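Side-chain contact in carboxyl esterase NP (Bacillus subtilis, PDB 4CCW), which catalyses the hydrolysis of carboxylic esters to an alcohol and a carboxylate, as an esterase of the alpha/beta hydrolase fold: residues L159-H162 against H163-K167. Sequence-based numbering, arbitrary orientation.
Sequences LPFH and HDFYK. With VKC ((2-hydroxyethoxy)acetic acid), chain B.
His162 caps the helix that begins beside it: its ring nitrogen ND1 accepts the amide N-H of Asp164 in a nearly straight bond, with Asp164 N and His162 ND1 3.0 Å apart. CG lies anti to the backbone N (chi1 -175°), which carries the ring forward over the first turn; the donor nevertheless stands 27° out of the imidazole plane. His162 O accepts the N-H of Phe165 (O to N 3.0 Å) from above the carbonyl plane, so side chain and main chain of one N-cap together satisfy two amides of the opening turn. Next to it, the ring of His163 runs alongside that of His162, slid so far that they barely overlap, with His162 CE1 3.3 Å from His163 CD2. One turn on, Lys167 NZ donates to His163 ND1 (2.8 Å), nearly in the imidazole plane, which probably limits the rotation of that ring.

Apolar packing occurs on another side of the turn. The Phe161 ring lies face to face with that of Phe165, centroids 4.1 Å apart and planes at 23°; CD2 of Phe165 sits over the centre of the Phe161 face. Phe165 has CG anti to its backbone N and Phe161 has CG anti to its carbonyl carbon, which turns the two rings onto each other. Tyr166 completes the aromatic cluster in a T-shaped pair, the edge of Phe161 directed at the almost perpendicular phenol face. Phe161 CZ packs on Phe165 CE2, next to the Phe165 CZ that lies 3.6 Å from CG of the bound (2-hydroxyethoxy)acetic acid, so Phe161 is in effect a second-shell residue.

The loop after strand 146-152 thus enters helix 163-171 beside the pocket that holds the bound acid, where the side chain of Phe165 is about 6 Å from that of His273, the likely proton acceptor. Ile246 touches both phenylalanines, Trp184 of helix 177-185 packs on Asp164 and Phe165, and Leu159 rests on helix 249-259.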
ATOM      1  N   LEU A 159      13.675   3.398   8.025  1.00 21.82           N
ATOM      2  CA  LEU A 159      13.853   4.419   9.054  1.00 21.80           C
ATOM      3  C   LEU A 159      12.568   4.547   9.842  1.00 21.44           C
ATOM      4  O   LEU A 159      11.505   4.270   9.289  1.00 21.17           O
ATOM      5  CB  LEU A 159      14.116   5.793   8.430  1.00 22.60           C
ATOM      6  CG  LEU A 159      15.410   6.043   7.666  1.00 23.82           C
ATOM      7  CD1 LEU A 159      15.417   7.505   7.240  1.00 23.94           C
ATOM      8  CD2 LEU A 159      16.618   5.712   8.537  1.00 24.75           C
ATOM      9  N   PRO A 160      12.653   4.999  11.113  1.00 21.17           N
ATOM     10  CA  PRO A 160      11.418   5.283  11.848  1.00 21.00           C
ATOM     11  C   PRO A 160      10.758   6.548  11.335  1.00 20.50           C
ATOM     12  O   PRO A 160      11.428   7.374  10.709  1.00 20.55           O
ATOM     13  CB  PRO A 160      11.884   5.505  13.284  1.00 21.48           C
ATOM     14  CG  PRO A 160      13.335   5.797  13.206  1.00 22.16           C
ATOM     15  CD  PRO A 160      13.869   5.225  11.927  1.00 21.55           C
ATOM     16  N   PHE A 161       9.459   6.696  11.591  1.00 20.29           N
ATOM     17  CA  PHE A 161       8.738   7.896  11.194  1.00 20.25           C
ATOM     18  C   PHE A 161       9.312   9.129  11.852  1.00 20.86           C
ATOM     19  O   PHE A 161       9.739   9.094  13.019  1.00 21.42           O
ATOM     20  CB  PHE A 161       7.272   7.838  11.663  1.00 20.44           C
ATOM     21  CG  PHE A 161       6.416   6.853  10.928  1.00 20.20           C
ATOM     22  CD1 PHE A 161       6.325   6.861   9.537  1.00 20.24           C
ATOM     23  CD2 PHE A 161       5.621   5.955  11.652  1.00 20.71           C
ATOM     24  CE1 PHE A 161       5.478   5.973   8.878  1.00 20.31           C
ATOM     25  CE2 PHE A 161       4.789   5.056  10.996  1.00 20.85           C
ATOM     26  CZ  PHE A 161       4.716   5.068   9.604  1.00 20.61           C
ATOM     27  N   HIS A 162       9.267  10.245  11.135  1.00 20.64           N
ATOM     28  CA  HIS A 162       9.412  11.542  11.798  1.00 21.87           C
ATOM     29  C   HIS A 162       8.199  11.737  12.680  1.00 22.24           C
ATOM     30  O   HIS A 162       7.098  11.316  12.316  1.00 22.02           O
ATOM     31  CB  HIS A 162       9.488  12.631  10.745  1.00 22.78           C
ATOM     32  CG  HIS A 162       9.759  13.999  11.302  1.00 24.82           C
ATOM     33  ND1 HIS A 162       8.778  14.807  11.747  1.00 25.51           N
ATOM     34  CD2 HIS A 162      10.950  14.698  11.461  1.00 26.04           C
ATOM     35  CE1 HIS A 162       9.310  15.962  12.178  1.00 26.47           C
ATOM     36  NE2 HIS A 162      10.641  15.899  11.996  1.00 26.50           N
ATOM     37  N   HIS A 163       8.353  12.387  13.831  1.00 23.49           N
ATOM     38  CA  HIS A 163       7.230  12.512  14.776  1.00 24.48           C
ATOM     39  C   HIS A 163       6.016  13.215  14.201  1.00 24.81           C
ATOM     40  O   HIS A 163       4.878  12.992  14.648  1.00 24.98           O
ATOM     41  CB  HIS A 163       7.678  13.166  16.083  1.00 25.93           C
ATOM     42  CG  HIS A 163       7.955  14.655  15.974  1.00 26.59           C
ATOM     43  ND1 HIS A 163       7.092  15.589  16.432  1.00 27.42           N
ATOM     44  CD2 HIS A 163       9.031  15.349  15.430  1.00 26.92           C
ATOM     45  CE1 HIS A 163       7.595  16.816  16.212  1.00 28.15           C
ATOM     46  NE2 HIS A 163       8.778  16.673  15.584  1.00 27.67           N
ATOM     47  N   ASP A 164       6.240  14.067  13.206  1.00 24.65           N
ATOM     48  CA  ASP A 164       5.128  14.790  12.568  1.00 25.91           C
ATOM     49  C   ASP A 164       4.131  13.844  11.920  1.00 25.03           C
ATOM     50  O   ASP A 164       2.939  14.157  11.860  1.00 25.81           O
ATOM     51  CB  ASP A 164       5.616  15.820  11.544  1.00 27.67           C
ATOM     52  CG  ASP A 164       5.958  17.155  12.180  1.00 30.54           C
ATOM     53  OD1 ASP A 164       5.698  17.334  13.387  1.00 31.82           O
ATOM     54  OD2 ASP A 164       6.476  18.036  11.459  1.00 32.31           O
ATOM     55  N   PHE A 165       4.597  12.689  11.448  1.00 23.93           N
ATOM     56  CA  PHE A 165       3.666  11.724  10.876  1.00 24.20           C
ATOM     57  C   PHE A 165       2.611  11.331  11.903  1.00 24.17           C
ATOM     58  O   PHE A 165       1.415  11.351  11.602  1.00 23.74           O
ATOM     59  CB  PHE A 165       4.350  10.472  10.321  1.00 24.85           C
ATOM     60  CG  PHE A 165       3.373   9.431   9.841  1.00 26.18           C
ATOM     61  CD1 PHE A 165       2.736   9.571   8.601  1.00 27.36           C
ATOM     62  CD2 PHE A 165       3.042   8.337  10.649  1.00 27.80           C
ATOM     63  CE1 PHE A 165       1.823   8.613   8.168  1.00 28.07           C
ATOM     64  CE2 PHE A 165       2.122   7.383  10.223  1.00 28.12           C
ATOM     65  CZ  PHE A 165       1.515   7.524   8.982  1.00 28.97           C
ATOM     66  N   TYR A 166       3.050  10.974  13.111  1.00 23.94           N
ATOM     67  CA  TYR A 166       2.098  10.639  14.183  1.00 24.85           C
ATOM     68  C   TYR A 166       1.073  11.735  14.443  1.00 25.36           C
ATOM     69  O   TYR A 166      -0.119  11.459  14.636  1.00 26.29           O
ATOM     70  CB  TYR A 166       2.853  10.313  15.481  1.00 25.53           C
ATOM     71  CG  TYR A 166       3.605   9.002  15.413  1.00 26.03           C
ATOM     72  CD1 TYR A 166       2.921   7.802  15.509  1.00 27.36           C
ATOM     73  CD2 TYR A 166       4.995   8.958  15.282  1.00 25.64           C
ATOM     74  CE1 TYR A 166       3.572   6.590  15.451  1.00 28.24           C
ATOM     75  CE2 TYR A 166       5.673   7.726  15.240  1.00 26.04           C
ATOM     76  CZ  TYR A 166       4.950   6.554  15.307  1.00 26.83           C
ATOM     77  OH  TYR A 166       5.550   5.319  15.269  1.00 27.91           O
ATOM     78  N   LYS A 167       1.542  12.974  14.454  1.00 24.84           N
ATOM     79  CA  LYS A 167       0.687  14.129  14.717  1.00 25.79           C
ATOM     80  C   LYS A 167      -0.342  14.401  13.616  1.00 25.52           C
ATOM     81  O   LYS A 167      -1.527  14.608  13.908  1.00 25.91           O
ATOM     82  CB  LYS A 167       1.545  15.362  14.992  1.00 26.28           C
ATOM     83  CG  LYS A 167       2.326  15.231  16.294  1.00 27.35           C
ATOM     84  CD  LYS A 167       3.199  16.447  16.563  1.00 28.54           C
ATOM     85  CE  LYS A 167       3.878  16.336  17.916  1.00 29.34           C
ATOM     86  NZ  LYS A 167       4.812  15.170  18.059  1.00 27.73           N
TER
HETATM   87  C   VKC B1294      -1.074   7.665   4.745  1.00 48.38           C
HETATM   88  O   VKC B1294       0.133   7.520   5.031  1.00 55.14           O
HETATM   89  CA  VKC B1294      -2.072   7.836   5.868  1.00 46.98           C
HETATM   90  CD  VKC B1294      -2.229   6.765   9.290  1.00 47.16           C
HETATM   91  CG  VKC B1294      -1.994   7.861   8.251  1.00 45.96           C
HETATM   92  OAD VKC B1294      -1.536   7.254   7.052  1.00 48.25           O
HETATM   93  OE1 VKC B1294      -3.349   7.097  10.126  1.00 52.15           O
HETATM   94  OXT VKC B1294      -1.482   7.670   3.563  1.00 50.04           O